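Local coordinates for protein alpha-Amylase (PDB 2B5D) that belongs to glycoside hydrolase family 57, joining a domain built on a curled, largely parallel beta sheet ringed by helices to a helical C-terminal region, at residues 428-433 with 447-452; 269-274 with 282-287; 220-225 with 234-239. All coordinates share one frame; numbering follows the deposited sequence.

In the fold
The three contacts lie in different corners of the chain, their nearest atoms about 27 to 28 Å apart, and share no secondary-structure element. Contact 1 is a buried join of two helices in the C-terminal helical region, made by apolar side chains. Contacts 2 and 3 both fall within the family 57 range but on opposite sides of the chain's centre, their centres about 47 Å apart. Contact 2 is only partly buried and ties a loop to the residues leading into a short helix, one arginine gripping a backbone oxygen there. Contact 3, buried beside strand 233-236, mixes apolar packing, a tyrosine-aspartate hydrogen bond and a water bridge, as suits a place where a loop runs into the central sheet.

Contact 1: 428-433 with 447-452; sequences ERMIDL and RVLNQM
Met430 reaches across from helix 418-436 to lie obliquely against Met452, its SD 4.0 Å from Met452 CB. CG stands anti to the backbone N (chi1 -175°), and further bends at chi2 and chi3 bring the terminal methyl in over the backbone of the partner, where Met430 CE lies 3.3 Å from Leu449 O. One turn on, Leu433 meets two side chains, each at about a right angle: its CB touches Leu449 CD2 at 3.8 Å, and its CD1 meets the methyl end of Met452, CE, at 3.7 Å. The two helices follow each other in the chain as an antiparallel helical hairpin of the C-terminal region, their local axes 151° apart in direction. An axis separation of 11.1 Å is wide for packed helices, and methionine suits it, being long, unbranched and flexible enough to bridge the gap. The shorter, branched leucines meet each other through the stem of Leu433 and a single methyl of Leu449, which keeps the other Leu433 branch for the methionine methyl. Helix 473-496 closes the same apolar layer, setting Phe488 and Leu491 against Met452 and Tyr492 against Leu433, while Tyr437 and Phe520 pack on Leu449.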
loop_
_atom_site.group_PDB
_atom_site.type_symbol
_atom_site.label_atom_id
_atom_site.label_comp_id
_atom_site.label_asym_id
_atom_site.label_seq_id
_atom_site.Cartn_x
_atom_site.Cartn_y
_atom_site.Cartn_z
ATOM N N GLU A 428 -2.534 -25.042 -21.266
ATOM C CA GLU A 428 -2.238 -26.468 -21.317
ATOM C C GLU A 428 -3.403 -27.298 -20.771
ATOM O O GLU A 428 -3.809 -28.274 -21.409
ATOM C CB GLU A 428 -0.920 -26.820 -20.576
ATOM C CG GLU A 428 0.347 -26.357 -21.325
ATOM C CD GLU A 428 1.615 -27.267 -21.089
ATOM O OE1 GLU A 428 2.549 -27.238 -21.945
ATOM O OE2 GLU A 428 1.683 -27.995 -20.051
ATOM N N ARG A 429 -3.966 -26.900 -19.630
ATOM C CA ARG A 429 -5.099 -27.625 -19.065
ATOM C C ARG A 429 -6.333 -27.439 -19.899
ATOM O O ARG A 429 -7.101 -28.363 -20.068
ATOM C CB ARG A 429 -5.423 -27.189 -17.620
ATOM C CG ARG A 429 -4.779 -28.040 -16.557
ATOM C CD ARG A 429 -3.779 -27.246 -15.723
ATOM N NE ARG A 429 -4.420 -26.430 -14.683
ATOM C CZ ARG A 429 -4.074 -26.440 -13.389
ATOM N NH1 ARG A 429 -4.713 -25.656 -12.527
ATOM N NH2 ARG A 429 -3.076 -27.215 -12.955
ATOM N N MET A 430 -6.564 -26.218 -20.370
ATOM C CA MET A 430 -7.768 -25.922 -21.175
ATOM C C MET A 430 -7.858 -26.786 -22.444
ATOM O O MET A 430 -8.967 -27.129 -22.897
ATOM C CB MET A 430 -7.792 -24.448 -21.572
ATOM C CG MET A 430 -9.062 -24.026 -22.294
ATOM S SD MET A 430 -10.467 -23.993 -21.137
ATOM C CE MET A 430 -11.851 -24.574 -22.089
ATOM N N ILE A 431 -6.685 -27.118 -23.000
ATOM C CA ILE A 431 -6.579 -27.822 -24.266
ATOM C C ILE A 431 -6.876 -29.294 -24.021
ATOM O O ILE A 431 -7.751 -29.850 -24.678
ATOM C CB ILE A 431 -5.197 -27.625 -24.958
ATOM C CG1 ILE A 431 -5.069 -26.211 -25.541
ATOM C CG2 ILE A 431 -5.044 -28.589 -26.116
ATOM C CD1 ILE A 431 -3.644 -25.739 -25.642
ATOM N N ASP A 432 -6.149 -29.899 -23.072
ATOM C CA ASP A 432 -6.475 -31.216 -22.503
ATOM C C ASP A 432 -7.951 -31.435 -22.292
ATOM O O ASP A 432 -8.519 -32.350 -22.842
ATOM C CB ASP A 432 -5.787 -31.403 -21.170
ATOM C CG ASP A 432 -4.317 -31.596 -21.314
ATOM O OD1 ASP A 432 -3.814 -31.423 -22.431
ATOM O OD2 ASP A 432 -3.642 -31.908 -20.319
ATOM N N LEU A 433 -8.583 -30.598 -21.498
ATOM C CA LEU A 433 -9.972 -30.834 -21.192
ATOM C C LEU A 433 -10.911 -30.648 -22.376
ATOM O O LEU A 433 -12.008 -31.250 -22.433
ATOM C CB LEU A 433 -10.382 -29.944 -20.008
ATOM C CG LEU A 433 -9.577 -30.014 -18.683
ATOM C CD1 LEU A 433 -10.120 -29.015 -17.700
ATOM C CD2 LEU A 433 -9.614 -31.386 -18.074
ATOM N N ARG A 447 -21.068 -25.870 -19.893
ATOM C CA ARG A 447 -21.118 -24.588 -19.192
ATOM C C ARG A 447 -19.826 -24.279 -18.391
ATOM O O ARG A 447 -19.318 -23.143 -18.408
ATOM C CB ARG A 447 -22.350 -24.526 -18.327
ATOM C CG ARG A 447 -23.609 -24.238 -19.123
ATOM C CD ARG A 447 -24.867 -24.344 -18.223
ATOM N NE ARG A 447 -24.847 -23.358 -17.142
ATOM C CZ ARG A 447 -25.345 -23.543 -15.920
ATOM N NH1 ARG A 447 -25.902 -24.696 -15.585
ATOM N NH2 ARG A 447 -25.267 -22.567 -15.022
ATOM N N VAL A 448 -19.261 -25.304 -17.765
ATOM C CA VAL A 448 -18.067 -25.127 -16.953
ATOM C C VAL A 448 -16.853 -24.849 -17.833
ATOM O O VAL A 448 -16.029 -23.951 -17.560
ATOM C CB VAL A 448 -17.847 -26.361 -16.040
ATOM C CG1 VAL A 448 -16.460 -26.415 -15.416
ATOM C CG2 VAL A 448 -18.951 -26.404 -14.932
ATOM N N LEU A 449 -16.736 -25.634 -18.891
ATOM C CA LEU A 449 -15.635 -25.510 -19.803
ATOM C C LEU A 449 -15.729 -24.188 -20.573
ATOM O O LEU A 449 -14.725 -23.507 -20.771
ATOM C CB LEU A 449 -15.587 -26.739 -20.709
ATOM C CG LEU A 449 -14.955 -27.956 -20.019
ATOM C CD1 LEU A 449 -15.057 -29.213 -20.901
ATOM C CD2 LEU A 449 -13.500 -27.744 -19.581
ATOM N N ASN A 450 -16.941 -23.805 -20.954
ATOM C CA ASN A 450 -17.174 -22.525 -21.586
ATOM C C ASN A 450 -16.781 -21.308 -20.714
ATOM O O ASN A 450 -16.298 -20.303 -21.230
ATOM C CB ASN A 450 -18.645 -22.393 -21.964
ATOM C CG ASN A 450 -19.027 -23.176 -23.211
ATOM O OD1 ASN A 450 -20.198 -23.162 -23.605
ATOM N ND2 ASN A 450 -18.069 -23.849 -23.833
ATOM N N GLN A 451 -17.026 -21.383 -19.410
ATOM C CA GLN A 451 -16.654 -20.298 -18.491
ATOM C C GLN A 451 -15.164 -20.353 -18.199
ATOM O O GLN A 451 -14.507 -19.317 -18.100
ATOM C CB GLN A 451 -17.498 -20.324 -17.191
ATOM C CG GLN A 451 -17.459 -19.016 -16.383
ATOM C CD GLN A 451 -18.129 -17.883 -17.108
ATOM O OE1 GLN A 451 -19.147 -18.087 -17.782
ATOM N NE2 GLN A 451 -17.575 -16.669 -16.979
ATOM N N MET A 452 -14.596 -21.539 -18.129
ATOM C CA MET A 452 -13.148 -21.579 -18.043
ATOM C C MET A 452 -12.456 -20.803 -19.189
ATOM O O MET A 452 -11.524 -20.032 -18.950
ATOM C CB MET A 452 -12.642 -23.001 -17.948
ATOM C CG MET A 452 -12.914 -23.586 -16.572
ATOM S SD MET A 452 -12.715 -25.389 -16.549
ATOM C CE MET A 452 -10.916 -25.581 -16.477
#

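Contact 2: 269-274 with 282-287; sequences REMEYI and GVRINT
Arg284 reaches across to the carbonyl of Arg269, where NH1 donates to Arg269 O at 2.7 Å with an N-H...O angle of 169°. The acceptor lies almost in the guanidinium plane, and the donor sits nearly along the C=O axis, so the bond is straight from both ends. Arg284 NH2 adds a weak bond to the same oxygen at 3.3 Å. Since NH1 also serves Gly266 O, the group is fixed in rotation by backbone oxygens; Arg269 sends its own guanidinium to Glu88 and Glu95. Packing surrounds this grip. Met271, bent at chi2 and chi3, lays CE over one guanidinium face, 3.6 Å from Arg284 NE, and also near Gly282 O. Ile274 CG2 comes in obliquely, 3.4 Å from Arg284 NH1, and its CD1 just meets Thr287 CG2 at 4.5 Å, while Thr287 OG1 turns to Asp264. Glycine suits position 282, because at phi 91° a CB would jam against the preceding carbonyl oxygen. The whole is an arginine cross-link between an irregular loop and the junction of two short helices, 265-268 and 271-274, with Glu270 at the N-cap position of the latter, in the long connection from strand 233-236 to helix 309-338.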
loop_
_atom_site.group_PDB
_atom_site.type_symbol
_atom_site.label_atom_id
_atom_site.label_comp_id
_atom_site.label_asym_id
_atom_site.label_seq_id
_atom_site.Cartn_x
_atom_site.Cartn_y
_atom_site.Cartn_z
ATOM N N ARG A 269 -16.045 22.758 -8.042
ATOM C CA ARG A 269 -17.300 23.133 -7.406
ATOM C C ARG A 269 -17.309 22.681 -5.933
ATOM O O ARG A 269 -16.687 21.673 -5.573
ATOM C CB ARG A 269 -18.485 22.538 -8.164
ATOM C CG ARG A 269 -19.684 23.438 -8.243
ATOM C CD ARG A 269 -19.835 24.090 -9.611
ATOM N NE ARG A 269 -19.502 25.509 -9.595
ATOM C CZ ARG A 269 -19.920 26.409 -10.486
ATOM N NH1 ARG A 269 -20.706 26.074 -11.502
ATOM N NH2 ARG A 269 -19.549 27.673 -10.347
ATOM N N GLU A 270 -18.008 23.442 -5.090
ATOM C CA GLU A 270 -18.086 23.153 -3.649
ATOM C C GLU A 270 -18.735 21.805 -3.375
ATOM O O GLU A 270 -19.687 21.416 -4.046
ATOM C CB GLU A 270 -18.822 24.266 -2.904
ATOM C CG GLU A 270 -18.226 25.653 -3.132
ATOM C CD GLU A 270 -18.616 26.634 -2.034
ATOM O OE1 GLU A 270 -19.226 27.684 -2.348
ATOM O OE2 GLU A 270 -18.322 26.343 -0.854
ATOM N N MET A 271 -18.191 21.116 -2.373
ATOM C CA MET A 271 -18.544 19.738 -2.024
ATOM C C MET A 271 -20.047 19.445 -1.850
ATOM O O MET A 271 -20.536 18.395 -2.303
ATOM C CB MET A 271 -17.763 19.300 -0.779
ATOM C CG MET A 271 -18.066 17.875 -0.312
ATOM S SD MET A 271 -17.863 16.653 -1.628
ATOM C CE MET A 271 -16.065 16.578 -1.735
ATOM N N GLU A 272 -20.767 20.355 -1.188
ATOM C CA GLU A 272 -22.200 20.148 -0.946
ATOM C C GLU A 272 -22.996 20.266 -2.238
ATOM O O GLU A 272 -23.986 19.555 -2.439
ATOM C CB GLU A 272 -22.749 21.098 0.123
ATOM C CG GLU A 272 -23.858 20.438 0.973
ATOM C CD GLU A 272 -24.566 21.406 1.908
ATOM O OE1 GLU A 272 -24.541 22.627 1.633
ATOM O OE2 GLU A 272 -25.149 20.937 2.915
ATOM N N TYR A 273 -22.538 21.163 -3.108
ATOM C CA TYR A 273 -23.093 21.328 -4.446
ATOM C C TYR A 273 -22.933 20.053 -5.287
ATOM O O TYR A 273 -23.881 19.597 -5.942
ATOM C CB TYR A 273 -22.402 22.504 -5.141
ATOM C CG TYR A 273 -22.902 22.767 -6.538
ATOM C CD1 TYR A 273 -22.489 21.970 -7.617
ATOM C CD2 TYR A 273 -23.789 23.808 -6.792
ATOM C CE1 TYR A 273 -22.954 22.205 -8.906
ATOM C CE2 TYR A 273 -24.253 24.052 -8.078
ATOM C CZ TYR A 273 -23.831 23.249 -9.126
ATOM O OH TYR A 273 -24.293 23.497 -10.392
ATOM N N ILE A 274 -21.731 19.481 -5.230
ATOM C CA ILE A 274 -21.266 18.509 -6.222
ATOM C C ILE A 274 -21.376 17.031 -5.803
ATOM O O ILE A 274 -21.175 16.142 -6.633
ATOM C CB ILE A 274 -19.812 18.871 -6.723
ATOM C CG1 ILE A 274 -19.533 18.265 -8.111
ATOM C CG2 ILE A 274 -18.735 18.519 -5.679
ATOM C CD1 ILE A 274 -20.406 18.826 -9.236
ATOM N N GLY A 282 -17.511 9.714 -1.854
ATOM C CA GLY A 282 -17.227 11.123 -1.546
ATOM C C GLY A 282 -15.969 11.692 -2.204
ATOM O O GLY A 282 -15.710 12.906 -2.112
ATOM N N VAL A 283 -15.185 10.829 -2.865
ATOM C CA VAL A 283 -13.961 11.254 -3.583
ATOM C C VAL A 283 -14.245 11.968 -4.907
ATOM O O VAL A 283 -15.103 11.525 -5.698
ATOM C CB VAL A 283 -12.944 10.095 -3.842
ATOM C CG1 VAL A 283 -11.942 9.968 -2.679
ATOM C CG2 VAL A 283 -13.658 8.775 -4.110
ATOM N N ARG A 284 -13.514 13.076 -5.116
ATOM C CA ARG A 284 -13.613 13.931 -6.307
ATOM C C ARG A 284 -13.171 13.177 -7.561
ATOM O O ARG A 284 -12.097 12.554 -7.579
ATOM C CB ARG A 284 -12.719 15.175 -6.160
ATOM C CG ARG A 284 -12.901 15.991 -4.888
ATOM C CD ARG A 284 -14.056 16.925 -5.031
ATOM N NE ARG A 284 -13.955 18.099 -4.171
ATOM C CZ ARG A 284 -14.657 19.212 -4.361
ATOM N NH1 ARG A 284 -15.491 19.304 -5.386
ATOM N NH2 ARG A 284 -14.523 20.236 -3.534
ATOM N N ILE A 285 -13.999 13.240 -8.599
ATOM C CA ILE A 285 -13.685 12.652 -9.907
ATOM C C ILE A 285 -14.176 13.598 -10.998
ATOM O O ILE A 285 -14.827 14.600 -10.692
ATOM C CB ILE A 285 -14.364 11.266 -10.112
ATOM C CG1 ILE A 285 -15.893 11.399 -10.059
ATOM C CG2 ILE A 285 -13.796 10.207 -9.136
ATOM C CD1 ILE A 285 -16.623 10.177 -10.543
ATOM N N ASN A 286 -13.868 13.264 -12.258
ATOM C CA ASN A 286 -14.324 14.028 -13.432
ATOM C C ASN A 286 -15.810 13.824 -13.698
ATOM O O ASN A 286 -16.346 12.720 -13.517
ATOM C CB ASN A 286 -13.496 13.690 -14.687
ATOM C CG ASN A 286 -12.123 14.386 -14.708
ATOM O OD1 ASN A 286 -11.177 13.901 -15.323
ATOM N ND2 ASN A 286 -12.017 15.523 -14.042
ATOM N N THR A 287 -16.462 14.907 -14.115
ATOM C CA THR A 287 -17.902 14.920 -14.378
ATOM C C THR A 287 -18.184 14.917 -15.875
ATOM O O THR A 287 -19.211 14.400 -16.331
ATOM C CB THR A 287 -18.593 16.174 -13.741
ATOM O OG1 THR A 287 -18.030 17.372 -14.288
ATOM C CG2 THR A 287 -18.417 16.206 -12.234
#

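Contact 3: 220-225 with 234-239; sequences YGVYRP and AFARDP
Val222 and Ala236 form the centre of the tight part: Val222 CG1 touches Ala236 CB at 3.7 Å, and the other methyl, CG2, meets Pro239 tip to tip, 3.7 Å from its CD. That same CG2 lies 3.6 Å above the centre of the Tyr223 ring, wedged between the tyrosine of its own segment and the proline opposite. Pro239 also packs on Trp212 of the second subunit. A beta-branched valine suits this place, because its two methyls fill two directions at once. Farther along, Pro225 lies beside Phe235, the two side chains pointing the same way, and sets CB over the ring in a CH-pi contact, 4.1 Å from the centroid and 18° off the normal. Phe205, on a neighbouring strand, also meets the Phe235 ring.

Tyr223 supplies the polar edge. Its OH donates to Asp238 OD1 at 2.8 Å, approaching from above the carboxylate plane, with ring and carboxylate planes 68° apart. Asp238 CG is anti to the backbone N (chi1 171°), which carries it, and with it the carboxylate, over to the tyrosine side; OD1 also receives Glu240 N, while OD2 pairs with Ser241 and Gln330. These partners satisfy a buried acid.

The looser part is between the backbones. Val222 O and Ala236 O are both acceptors, 3.4 Å apart, and a water takes the place of a direct backbone link: it lies 2.7 Å from Val222 O, to which it can donate, and accepts from Ala236 N at 2.7 Å. The segments flank the open end of the beta hairpin of strands 226-227 and 233-236, where one water bridges the two chain segments beyond the paired residues; strand 233-236 also runs parallel to 203-206 in the central sheet of the family 57 domain.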
loop_
_atom_site.group_PDB
_atom_site.type_symbol
_atom_site.label_atom_id
_atom_site.label_comp_id
_atom_site.label_asym_id
_atom_site.label_seq_id
_atom_site.Cartn_x
_atom_site.Cartn_y
_atom_site.Cartn_z
ATOM N N TYR A 220 7.437 -0.424 -52.794
ATOM C CA TYR A 220 6.768 0.803 -52.464
ATOM C C TYR A 220 6.724 1.179 -50.973
ATOM O O TYR A 220 5.812 1.873 -50.588
ATOM C CB TYR A 220 5.332 0.751 -52.999
ATOM C CG TYR A 220 5.294 0.531 -54.497
ATOM C CD1 TYR A 220 4.584 -0.543 -55.051
ATOM C CD2 TYR A 220 6.011 1.389 -55.362
ATOM C CE1 TYR A 220 4.558 -0.759 -56.440
ATOM C CE2 TYR A 220 6.025 1.189 -56.737
ATOM C CZ TYR A 220 5.293 0.115 -57.272
ATOM O OH TYR A 220 5.290 -0.060 -58.623
ATOM N N GLY A 221 7.676 0.724 -50.158
ATOM C CA GLY A 221 7.617 0.850 -48.693
ATOM C C GLY A 221 6.257 0.689 -48.024
ATOM O O GLY A 221 5.508 -0.237 -48.368
ATOM N N VAL A 222 5.893 1.594 -47.101
ATOM C CA VAL A 222 4.642 1.444 -46.370
ATOM C C VAL A 222 3.467 2.008 -47.083
ATOM O O VAL A 222 2.355 1.991 -46.559
ATOM C CB VAL A 222 4.694 2.040 -44.936
ATOM C CG1 VAL A 222 5.712 1.304 -44.130
ATOM C CG2 VAL A 222 4.989 3.618 -44.943
ATOM N N TYR A 223 3.701 2.504 -48.297
ATOM C CA TYR A 223 2.672 3.236 -49.074
ATOM C C TYR A 223 1.932 2.411 -50.123
ATOM O O TYR A 223 1.164 2.946 -50.924
ATOM C CB TYR A 223 3.300 4.512 -49.731
ATOM C CG TYR A 223 3.917 5.348 -48.641
ATOM C CD1 TYR A 223 3.104 6.003 -47.710
ATOM C CD2 TYR A 223 5.309 5.424 -48.497
ATOM C CE1 TYR A 223 3.668 6.766 -46.662
ATOM C CE2 TYR A 223 5.869 6.179 -47.487
ATOM C CZ TYR A 223 5.050 6.831 -46.570
ATOM O OH TYR A 223 5.617 7.510 -45.527
ATOM N N ARG A 224 2.131 1.107 -50.084
ATOM C CA ARG A 224 1.161 0.180 -50.668
ATOM C C ARG A 224 1.046 -1.076 -49.766
ATOM O O ARG A 224 2.060 -1.551 -49.234
ATOM C CB ARG A 224 1.605 -0.160 -52.104
ATOM C CG ARG A 224 0.978 0.872 -53.127
ATOM C CD ARG A 224 1.305 0.558 -54.531
ATOM N NE ARG A 224 0.298 -0.223 -55.289
ATOM C CZ ARG A 224 -0.821 0.290 -55.792
ATOM N NH1 ARG A 224 -1.145 1.562 -55.574
ATOM N NH2 ARG A 224 -1.639 -0.481 -56.484
ATOM N N PRO A 225 -0.161 -1.639 -49.638
ATOM C CA PRO A 225 -0.290 -2.935 -48.983
ATOM C C PRO A 225 0.545 -4.009 -49.686
ATOM O O PRO A 225 0.944 -3.858 -50.837
ATOM C CB PRO A 225 -1.774 -3.278 -49.172
ATOM C CG PRO A 225 -2.213 -2.423 -50.329
ATOM C CD PRO A 225 -1.458 -1.147 -50.103
ATOM N N ALA A 234 -1.620 -7.133 -45.986
ATOM C CA ALA A 234 -1.169 -6.356 -44.833
ATOM C C ALA A 234 -0.955 -4.848 -45.210
ATOM O O ALA A 234 -0.305 -4.551 -46.208
ATOM C CB ALA A 234 0.125 -6.939 -44.290
ATOM N N PHE A 235 -1.460 -3.938 -44.376
ATOM C CA PHE A 235 -1.357 -2.472 -44.531
ATOM C C PHE A 235 -0.397 -1.945 -43.472
ATOM O O PHE A 235 -0.645 -2.170 -42.317
ATOM C CB PHE A 235 -2.704 -1.843 -44.273
ATOM C CG PHE A 235 -3.699 -2.006 -45.404
ATOM C CD1 PHE A 235 -4.598 -3.080 -45.425
ATOM C CD2 PHE A 235 -3.748 -1.100 -46.428
ATOM C CE1 PHE A 235 -5.548 -3.215 -46.464
ATOM C CE2 PHE A 235 -4.669 -1.229 -47.480
ATOM C CZ PHE A 235 -5.595 -2.263 -47.488
ATOM N N ALA A 236 0.717 -1.328 -43.848
ATOM C CA ALA A 236 1.656 -0.843 -42.856
ATOM C C ALA A 236 1.422 0.648 -42.545
ATOM O O ALA A 236 1.169 1.485 -43.433
ATOM C CB ALA A 236 3.104 -1.144 -43.202
ATOM N N ARG A 237 1.430 0.924 -41.253
ATOM C CA ARG A 237 1.424 2.295 -40.667
ATOM C C ARG A 237 2.361 3.274 -41.390
ATOM O O ARG A 237 3.560 3.000 -41.502
ATOM C CB ARG A 237 1.943 2.173 -39.223
ATOM C CG ARG A 237 1.159 2.864 -38.240
ATOM C CD ARG A 237 1.801 2.685 -36.910
ATOM N NE ARG A 237 2.891 3.638 -36.675
ATOM C CZ ARG A 237 4.135 3.234 -36.568
ATOM N NH1 ARG A 237 5.147 4.069 -36.374
ATOM N NH2 ARG A 237 4.341 1.933 -36.688
ATOM N N ASP A 238 1.836 4.428 -41.786
ATOM C CA ASP A 238 2.702 5.568 -42.227
ATOM C C ASP A 238 3.299 6.211 -40.984
ATOM O O ASP A 238 2.580 6.814 -40.196
ATOM C CB ASP A 238 1.890 6.615 -43.038
ATOM C CG ASP A 238 2.681 7.918 -43.314
ATOM O OD1 ASP A 238 3.946 7.960 -43.270
ATOM O OD2 ASP A 238 2.000 8.902 -43.593
ATOM N N PRO A 239 4.604 6.075 -40.800
ATOM C CA PRO A 239 5.226 6.569 -39.584
ATOM C C PRO A 239 5.307 8.133 -39.555
ATOM O O PRO A 239 5.574 8.710 -38.505
ATOM C CB PRO A 239 6.646 5.982 -39.659
ATOM C CG PRO A 239 6.884 5.782 -41.206
ATOM C CD PRO A 239 5.571 5.563 -41.800
HETATM O O HOH W 1 0.887 -0.261 -46.360
#